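Local atomic coordinates of Mgp-operon protein 3 (Mycoplasma pneumoniae, PDB entry 6RJ1), a protein that probably takes part in adhesion of the bacterium to host cells as an extracellular, membrane-attached surface protein. Residues 30-40 and 109-118; 534-542 and 552-560. All coordinates share one frame; numbering follows the deposited sequence.

Contact 1 of 2, residues 30-40 and 109-118; sequences VVRAAHLHPSY and QDFASYVLIF
The imidazole of His37 lies between Phe111 and Pro38: the Phe111 edge points at the centre of one face, with CE2 3.9 Å from His37 CG, and Pro38 CD sits over the opposite face. Ring planes at 88° and centroids 5.4 Å apart define a T-shaped pair. Phe111 in turn carries Gln109 CG over one of its own faces, while the Tyr40 ring has Leu36 CD2 on one face and Ala112 O at its edge. The contact lays a short helix, 30-33, and the loop after it, which carries His37 and Tyr40, over one side of the sheet containing strand 114-121; Phe111 lies in the loop leading into that strand. A Schellman motif at His35 ends the helix. Alternate strand residues Tyr114, Leu116 and Phe118 point their CB atoms toward segment 30-40. Both methyls of Leu116 touch Ala34 CB; CD1 also meets Val30 CG1, and CD2 meets Leu36 CD1 tip to tip at 3.8 Å. Ala33 CB and Val30 O both border the Phe118 ring at its edge. With CG of His37 anti to the backbone N (chi1 -172°), ND1 can accept from Ser39 N at 3.0 Å; Ser39 OG also bonds ND1 and, outside the segments, Ser59 OG. A water joins His37 N to Gln109 OE1. Tyr40 OH donates to Ala112 O at 2.7 Å, tilted 19° from the carbonyl plane.

Contact 2 of 2, residues 534-542 and 552-560; sequences TQPAYLIAG and FAAFKAGAV
This is an antiparallel strand pairing within the buried centre of the chain, between the two arms of the beta hairpin 538-546 and 549-563. The short strand axes approach to 4.3 Å with their directions 149° apart. Leu539 and Phe555 form a hydrogen-bonded pair: Leu539 N meets Phe555 O at 2.8 Å in a nearly straight bond (178°), in the carbonyl plane, and Phe555 N returns to Leu539 O from above that carbonyl's plane. Tyr538 with Lys556 and Ile540 with Ala554 are the flanking non-hydrogen-bonded pairs. Here Ala554 CB touches Ile540 CD1 at 3.7 Å and also Tyr538 CB. Beyond Ile540 the register slips by one residue in a classic beta bulge, with Ala541 and Gly542 both facing Ala553. Ala553 O receives Ala541 N at 2.8 Å and, weakly, Gly542 N; Ala553 N donates to Gly542 O. At the other end Ala557 N still donates to Ala537 O, and side chains then take over much of the contact. Gln535 crosses Lys556 at about a right angle, its CD 3.5 Å from Lys556 CG. The bend at chi2 (59°) folds the Gln535 amide back: NE2 donates to Ala537 O at 2.8 Å, in that carbonyl's plane and on a lone pair, and weakly to Ala557 O. Lys556 NZ hydrogen-bonds Asn660 OD1, outside the segments, and Ala557 O, with a further weak bond to Gln535 OE1. Pro536 CD rests on Ala559 CB at 3.6 Å.

Contact 1 closes before contact 2 opens along the chain, and the two do not touch: their centres are 28 Å apart and their nearest atoms about 14 Å. The centre of contact 1 lies 26 Å from the centre of the chain, that of contact 2 about 5 Å. Strand 114-121 of contact 1 and the hairpin of contact 2 lie in different mixed sheets. Residues close in sequence meet both: Thr455 OG1 bonds Ser113 OG, and Gln457 NE2 makes a weak bond to Ile540 O. Contact 2 falls within a sequence region of the MgpC adhesin family, which is grouped with beta-propellers, consistent with a fold of that kind.

Contact 1 of 2, residues 30-40 and 109-118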
loop_
_atom_site.group_PDB
_atom_site.type_symbol
_atom_site.label_atom_id
_atom_site.label_comp_id
_atom_site.label_asym_id
_atom_site.label_seq_id
_atom_site.Cartn_x
_atom_site.Cartn_y
_atom_site.Cartn_z
ATOM N N VAL A 30 -5.154 25.037 12.776
ATOM C CA VAL A 30 -4.521 25.008 11.464
ATOM C C VAL A 30 -5.482 25.455 10.335
ATOM O O VAL A 30 -5.092 26.279 9.503
ATOM C CB VAL A 30 -3.901 23.600 11.254
ATOM C CG1 VAL A 30 -3.557 23.322 9.805
ATOM C CG2 VAL A 30 -2.672 23.412 12.135
ATOM N N VAL A 31 -6.738 24.968 10.353
ATOM C CA VAL A 31 -7.762 25.277 9.347
ATOM C C VAL A 31 -8.236 26.749 9.457
ATOM O O VAL A 31 -8.265 27.447 8.434
ATOM C CB VAL A 31 -8.913 24.232 9.375
ATOM C CG1 VAL A 31 -10.088 24.645 8.493
ATOM C CG2 VAL A 31 -8.401 22.862 8.957
ATOM N N ARG A 32 -8.587 27.206 10.674
ATOM C CA ARG A 32 -9.021 28.581 10.940
ATOM C C ARG A 32 -7.905 29.588 10.614
ATOM O O ARG A 32 -8.174 30.598 9.958
ATOM C CB ARG A 32 -9.457 28.737 12.408
ATOM C CG ARG A 32 -10.940 29.028 12.594
ATOM C CD ARG A 32 -11.682 27.837 13.170
ATOM N NE ARG A 32 -13.085 28.144 13.442
ATOM C CZ ARG A 32 -13.906 27.375 14.153
ATOM N NH1 ARG A 32 -13.465 26.246 14.696
ATOM N NH2 ARG A 32 -15.166 27.739 14.344
ATOM N N ALA A 33 -6.656 29.294 11.057
ATOM C CA ALA A 33 -5.470 30.150 10.861
ATOM C C ALA A 33 -5.070 30.307 9.401
ATOM O O ALA A 33 -4.563 31.365 9.029
ATOM C CB ALA A 33 -4.292 29.621 11.666
ATOM N N ALA A 34 -5.294 29.261 8.579
ATOM C CA ALA A 34 -4.965 29.279 7.151
ATOM C C ALA A 34 -6.066 29.925 6.306
ATOM O O ALA A 34 -5.904 30.054 5.092
ATOM C CB ALA A 34 -4.676 27.872 6.663
ATOM N N HIS A 35 -7.164 30.375 6.961
ATOM C CA HIS A 35 -8.341 31.004 6.353
ATOM C C HIS A 35 -9.020 30.026 5.387
ATOM O O HIS A 35 -9.353 30.365 4.246
ATOM C CB HIS A 35 -7.998 32.355 5.704
ATOM C CG HIS A 35 -7.297 33.298 6.622
ATOM N ND1 HIS A 35 -7.999 34.095 7.519
ATOM C CD2 HIS A 35 -5.972 33.537 6.762
ATOM C CE1 HIS A 35 -7.082 34.802 8.161
ATOM N NE2 HIS A 35 -5.848 34.499 7.744
ATOM N N LEU A 36 -9.188 28.781 5.861
ATOM C CA LEU A 36 -9.795 27.696 5.100
ATOM C C LEU A 36 -11.193 27.356 5.589
ATOM O O LEU A 36 -11.538 27.619 6.744
ATOM C CB LEU A 36 -8.895 26.450 5.105
ATOM C CG LEU A 36 -7.607 26.543 4.283
ATOM C CD1 LEU A 36 -6.699 25.410 4.602
ATOM C CD2 LEU A 36 -7.885 26.556 2.787
ATOM N N HIS A 37 -11.997 26.788 4.682
ATOM C CA HIS A 37 -13.368 26.356 4.902
ATOM C C HIS A 37 -13.448 25.302 6.042
ATOM O O HIS A 37 -12.555 24.446 6.137
ATOM C CB HIS A 37 -13.930 25.776 3.585
ATOM C CG HIS A 37 -15.396 25.480 3.639
ATOM N ND1 HIS A 37 -15.871 24.262 4.101
ATOM C CD2 HIS A 37 -16.451 26.281 3.365
ATOM C CE1 HIS A 37 -17.190 24.351 4.057
ATOM N NE2 HIS A 37 -17.585 25.543 3.615
ATOM N N PRO A 38 -14.525 25.335 6.883
ATOM C CA PRO A 38 -14.657 24.351 7.978
ATOM C C PRO A 38 -14.565 22.871 7.607
ATOM O O PRO A 38 -14.253 22.068 8.485
ATOM C CB PRO A 38 -16.030 24.668 8.571
ATOM C CG PRO A 38 -16.272 26.075 8.232
ATOM C CD PRO A 38 -15.645 26.300 6.903
ATOM N N SER A 39 -14.823 22.501 6.336
ATOM C CA SER A 39 -14.742 21.103 5.868
ATOM C C SER A 39 -13.311 20.552 5.836
ATOM O O SER A 39 -13.127 19.330 5.737
ATOM C CB SER A 39 -15.385 20.943 4.497
ATOM O OG SER A 39 -14.699 21.702 3.516
ATOM N N TYR A 40 -12.303 21.447 5.892
ATOM C CA TYR A 40 -10.907 21.041 5.901
ATOM C C TYR A 40 -10.550 20.341 7.191
ATOM O O TYR A 40 -11.044 20.693 8.261
ATOM C CB TYR A 40 -9.961 22.196 5.595
ATOM C CG TYR A 40 -9.860 22.505 4.119
ATOM C CD1 TYR A 40 -9.017 21.770 3.289
ATOM C CD2 TYR A 40 -10.596 23.541 3.553
ATOM C CE1 TYR A 40 -8.922 22.049 1.928
ATOM C CE2 TYR A 40 -10.502 23.837 2.196
ATOM C CZ TYR A 40 -9.663 23.087 1.387
ATOM O OH TYR A 40 -9.552 23.396 0.055
ATOM N N GLN A 109 -15.093 27.432 -4.943
ATOM C CA GLN A 109 -13.824 26.746 -4.707
ATOM C C GLN A 109 -13.914 25.277 -5.056
ATOM O O GLN A 109 -14.991 24.677 -4.983
ATOM C CB GLN A 109 -13.349 26.932 -3.244
ATOM C CG GLN A 109 -14.385 26.543 -2.190
ATOM C CD GLN A 109 -14.050 26.995 -0.792
ATOM O OE1 GLN A 109 -13.051 26.577 -0.197
ATOM N NE2 GLN A 109 -14.904 27.841 -0.224
ATOM N N ASP A 110 -12.762 24.705 -5.419
ATOM C CA ASP A 110 -12.573 23.301 -5.776
ATOM C C ASP A 110 -12.346 22.381 -4.563
ATOM O O ASP A 110 -12.382 21.161 -4.724
ATOM C CB ASP A 110 -11.392 23.175 -6.749
ATOM C CG ASP A 110 -10.142 23.966 -6.386
ATOM O OD1 ASP A 110 -9.774 23.986 -5.190
ATOM O OD2 ASP A 110 -9.543 24.566 -7.296
ATOM N N PHE A 111 -12.085 22.970 -3.366
ATOM C CA PHE A 111 -11.797 22.287 -2.095
ATOM C C PHE A 111 -10.588 21.340 -2.203
ATOM O O PHE A 111 -10.560 20.283 -1.570
ATOM C CB PHE A 111 -13.033 21.582 -1.500
ATOM C CG PHE A 111 -14.251 22.455 -1.311
ATOM C CD1 PHE A 111 -15.180 22.601 -2.326
ATOM C CD2 PHE A 111 -14.494 23.092 -0.097
ATOM C CE1 PHE A 111 -16.320 23.387 -2.143
ATOM C CE2 PHE A 111 -15.641 23.869 0.087
ATOM C CZ PHE A 111 -16.546 24.007 -0.934
ATOM N N ALA A 112 -9.576 21.744 -2.999
ATOM C CA ALA A 112 -8.333 21.002 -3.201
ATOM C C ALA A 112 -7.548 20.914 -1.896
ATOM O O ALA A 112 -7.700 21.765 -1.018
ATOM C CB ALA A 112 -7.485 21.693 -4.255
ATOM N N SER A 113 -6.698 19.898 -1.773
ATOM C CA SER A 113 -5.848 19.738 -0.605
ATOM C C SER A 113 -4.718 20.771 -0.604
ATOM O O SER A 113 -4.265 21.213 -1.664
ATOM C CB SER A 113 -5.280 18.332 -0.558
ATOM O OG SER A 113 -6.331 17.383 -0.495
ATOM N N TYR A 114 -4.286 21.176 0.591
ATOM C CA TYR A 114 -3.219 22.160 0.731
ATOM C C TYR A 114 -2.138 21.719 1.681
ATOM O O TYR A 114 -2.391 20.974 2.630
ATOM C CB TYR A 114 -3.771 23.511 1.226
ATOM C CG TYR A 114 -4.509 24.298 0.175
ATOM C CD1 TYR A 114 -3.829 25.148 -0.696
ATOM C CD2 TYR A 114 -5.894 24.219 0.061
ATOM C CE1 TYR A 114 -4.507 25.880 -1.669
ATOM C CE2 TYR A 114 -6.584 24.940 -0.910
ATOM C CZ TYR A 114 -5.888 25.771 -1.775
ATOM O OH TYR A 114 -6.575 26.477 -2.737
ATOM N N VAL A 115 -0.926 22.210 1.415
ATOM C CA VAL A 115 0.236 22.083 2.277
ATOM C C VAL A 115 0.342 23.496 2.844
ATOM O O VAL A 115 0.426 24.458 2.070
ATOM C CB VAL A 115 1.525 21.630 1.543
ATOM C CG1 VAL A 115 2.764 21.888 2.393
ATOM C CG2 VAL A 115 1.442 20.163 1.159
ATOM N N LEU A 116 0.242 23.626 4.175
ATOM C CA LEU A 116 0.286 24.924 4.849
ATOM C C LEU A 116 1.630 25.134 5.513
ATOM O O LEU A 116 2.148 24.219 6.156
ATOM C CB LEU A 116 -0.839 25.058 5.890
ATOM C CG LEU A 116 -2.206 24.494 5.528
ATOM C CD1 LEU A 116 -3.085 24.452 6.725
ATOM C CD2 LEU A 116 -2.872 25.296 4.441
ATOM N N ILE A 117 2.187 26.342 5.362
ATOM C CA ILE A 117 3.468 26.725 5.943
ATOM C C ILE A 117 3.215 27.784 7.015
ATOM O O ILE A 117 2.526 28.783 6.767
ATOM C CB ILE A 117 4.467 27.222 4.856
ATOM C CG1 ILE A 117 4.580 26.239 3.652
ATOM C CG2 ILE A 117 5.846 27.565 5.441
ATOM C CD1 ILE A 117 5.097 24.774 3.924
ATOM N N PHE A 118 3.779 27.549 8.208
ATOM C CA PHE A 118 3.670 28.436 9.357
ATOM C C PHE A 118 5.055 28.822 9.836
ATOM O O PHE A 118 5.986 28.021 9.749
ATOM C CB PHE A 118 2.905 27.747 10.497
ATOM C CG PHE A 118 1.441 27.495 10.230
ATOM C CD1 PHE A 118 1.021 26.318 9.614
ATOM C CD2 PHE A 118 0.474 28.416 10.628
ATOM C CE1 PHE A 118 -0.336 26.080 9.380
ATOM C CE2 PHE A 118 -0.885 28.175 10.398
ATOM C CZ PHE A 118 -1.281 27.009 9.776
HETATM O O HOH W 1 -10.958 27.367 1.690
#

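Contact 2 of 2, residues 534-542 and 552-560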
loop_
_atom_site.group_PDB
_atom_site.type_symbol
_atom_site.label_atom_id
_atom_site.label_comp_id
_atom_site.label_asym_id
_atom_site.label_seq_id
_atom_site.Cartn_x
_atom_site.Cartn_y
_atom_site.Cartn_z
ATOM N N THR A 534 4.926 1.943 -16.269
ATOM C CA THR A 534 5.373 0.990 -15.259
ATOM C C THR A 534 4.283 0.824 -14.171
ATOM O O THR A 534 3.116 1.169 -14.417
ATOM C CB THR A 534 6.795 1.365 -14.752
ATOM O OG1 THR A 534 7.306 0.313 -13.931
ATOM C CG2 THR A 534 6.858 2.714 -14.007
ATOM N N GLN A 535 4.662 0.255 -12.996
ATOM C CA GLN A 535 3.773 0.003 -11.865
ATOM C C GLN A 535 2.978 1.274 -11.495
ATOM O O GLN A 535 3.575 2.318 -11.236
ATOM C CB GLN A 535 4.541 -0.630 -10.673
ATOM C CG GLN A 535 3.727 -0.884 -9.393
ATOM C CD GLN A 535 2.538 -1.787 -9.535
ATOM O OE1 GLN A 535 2.543 -2.767 -10.293
ATOM N NE2 GLN A 535 1.496 -1.490 -8.779
ATOM N N PRO A 536 1.627 1.205 -11.561
ATOM C CA PRO A 536 0.816 2.407 -11.336
ATOM C C PRO A 536 0.428 2.752 -9.898
ATOM O O PRO A 536 0.103 3.901 -9.640
ATOM C CB PRO A 536 -0.446 2.086 -12.129
ATOM C CG PRO A 536 -0.621 0.623 -11.894
ATOM C CD PRO A 536 0.773 0.061 -11.946
ATOM N N ALA A 537 0.333 1.766 -9.005
ATOM C CA ALA A 537 -0.175 2.017 -7.666
ATOM C C ALA A 537 0.632 1.414 -6.540
ATOM O O ALA A 537 1.290 0.381 -6.703
ATOM C CB ALA A 537 -1.622 1.561 -7.573
ATOM N N TYR A 538 0.557 2.084 -5.377
ATOM C CA TYR A 538 1.229 1.686 -4.149
ATOM C C TYR A 538 0.359 1.955 -2.928
ATOM O O TYR A 538 -0.453 2.883 -2.936
ATOM C CB TYR A 538 2.589 2.417 -4.021
ATOM C CG TYR A 538 3.582 2.038 -5.102
ATOM C CD1 TYR A 538 4.362 0.890 -4.988
ATOM C CD2 TYR A 538 3.698 2.794 -6.270
ATOM C CE1 TYR A 538 5.236 0.507 -6.004
ATOM C CE2 TYR A 538 4.565 2.419 -7.293
ATOM C CZ TYR A 538 5.341 1.283 -7.151
ATOM O OH TYR A 538 6.197 0.925 -8.165
ATOM N N LEU A 539 0.534 1.124 -1.873
ATOM C CA LEU A 539 -0.096 1.255 -0.539
ATOM C C LEU A 539 1.037 1.713 0.398
ATOM O O LEU A 539 1.784 0.902 0.946
ATOM C CB LEU A 539 -0.749 -0.060 -0.093
ATOM C CG LEU A 539 -1.921 -0.516 -0.963
ATOM C CD1 LEU A 539 -1.713 -1.920 -1.462
ATOM C CD2 LEU A 539 -3.246 -0.359 -0.236
ATOM N N ILE A 540 1.225 3.039 0.450
ATOM C CA ILE A 540 2.316 3.767 1.108
ATOM C C ILE A 540 2.343 3.579 2.619
ATOM O O ILE A 540 1.467 4.089 3.311
ATOM C CB ILE A 540 2.285 5.284 0.694
ATOM C CG1 ILE A 540 2.179 5.470 -0.847
ATOM C CG2 ILE A 540 3.444 6.100 1.296
ATOM C CD1 ILE A 540 3.426 5.147 -1.700
ATOM N N ALA A 541 3.399 2.919 3.130
ATOM C CA ALA A 541 3.611 2.718 4.567
ATOM C C ALA A 541 4.087 4.020 5.241
ATOM O O ALA A 541 3.910 4.192 6.449
ATOM C CB ALA A 541 4.624 1.615 4.798
ATOM N N GLY A 542 4.672 4.915 4.451
ATOM C CA GLY A 542 5.144 6.203 4.921
ATOM C C GLY A 542 6.393 6.716 4.249
ATOM O O GLY A 542 6.981 6.049 3.395
ATOM N N PHE A 552 11.387 6.150 1.875
ATOM C CA PHE A 552 9.996 5.713 1.766
ATOM C C PHE A 552 9.898 4.184 1.727
ATOM O O PHE A 552 10.885 3.489 1.454
ATOM C CB PHE A 552 9.309 6.353 0.536
ATOM C CG PHE A 552 9.584 5.634 -0.764
ATOM C CD1 PHE A 552 10.776 5.842 -1.455
ATOM C CD2 PHE A 552 8.672 4.715 -1.278
ATOM C CE1 PHE A 552 11.047 5.147 -2.641
ATOM C CE2 PHE A 552 8.952 4.009 -2.452
ATOM C CZ PHE A 552 10.137 4.231 -3.124
ATOM N N ALA A 553 8.685 3.678 1.981
ATOM C CA ALA A 553 8.324 2.264 1.949
ATOM C C ALA A 553 6.849 2.170 1.649
ATOM O O ALA A 553 6.051 2.997 2.113
ATOM C CB ALA A 553 8.638 1.583 3.269
ATOM N N ALA A 554 6.493 1.185 0.830
ATOM C CA ALA A 554 5.126 0.955 0.390
ATOM C C ALA A 554 4.962 -0.487 -0.049
ATOM O O ALA A 554 5.943 -1.160 -0.367
ATOM C CB ALA A 554 4.814 1.878 -0.788
ATOM N N PHE A 555 3.719 -0.958 -0.088
ATOM C CA PHE A 555 3.434 -2.269 -0.641
ATOM C C PHE A 555 2.998 -2.000 -2.065
ATOM O O PHE A 555 2.282 -1.026 -2.315
ATOM C CB PHE A 555 2.315 -2.986 0.117
ATOM C CG PHE A 555 2.830 -3.928 1.165
ATOM C CD1 PHE A 555 3.324 -5.183 0.812
ATOM C CD2 PHE A 555 2.828 -3.566 2.507
ATOM C CE1 PHE A 555 3.824 -6.049 1.786
ATOM C CE2 PHE A 555 3.322 -4.436 3.479
ATOM C CZ PHE A 555 3.821 -5.668 3.110
ATOM N N LYS A 556 3.462 -2.822 -3.000
ATOM C CA LYS A 556 3.073 -2.710 -4.395
ATOM C C LYS A 556 1.625 -3.185 -4.449
ATOM O O LYS A 556 1.322 -4.292 -3.991
ATOM C CB LYS A 556 3.978 -3.608 -5.259
ATOM C CG LYS A 556 3.615 -3.652 -6.739
ATOM C CD LYS A 556 4.043 -4.975 -7.391
ATOM C CE LYS A 556 2.914 -5.984 -7.464
ATOM N NZ LYS A 556 1.973 -5.688 -8.585
ATOM N N ALA A 557 0.722 -2.331 -4.945
ATOM C CA ALA A 557 -0.685 -2.703 -5.095
ATOM C C ALA A 557 -0.781 -3.624 -6.332
ATOM O O ALA A 557 0.017 -3.476 -7.265
ATOM C CB ALA A 557 -1.533 -1.462 -5.291
ATOM N N GLY A 558 -1.705 -4.583 -6.308
ATOM C CA GLY A 558 -1.896 -5.507 -7.418
ATOM C C GLY A 558 -2.348 -4.789 -8.673
ATOM O O GLY A 558 -3.362 -4.100 -8.647
ATOM N N ALA A 559 -1.566 -4.872 -9.757
ATOM C CA ALA A 559 -1.910 -4.228 -11.022
ATOM C C ALA A 559 -1.725 -5.224 -12.166
ATOM O O ALA A 559 -0.603 -5.638 -12.493
ATOM C CB ALA A 559 -1.076 -2.981 -11.237
ATOM N N VAL A 560 -2.848 -5.655 -12.731
ATOM C CA VAL A 560 -2.884 -6.674 -13.772
ATOM C C VAL A 560 -3.725 -6.244 -14.984
ATOM O O VAL A 560 -4.253 -5.128 -15.007
ATOM C CB VAL A 560 -3.348 -8.042 -13.191
ATOM C CG1 VAL A 560 -2.343 -8.600 -12.197
ATOM C CG2 VAL A 560 -4.742 -7.959 -12.578
#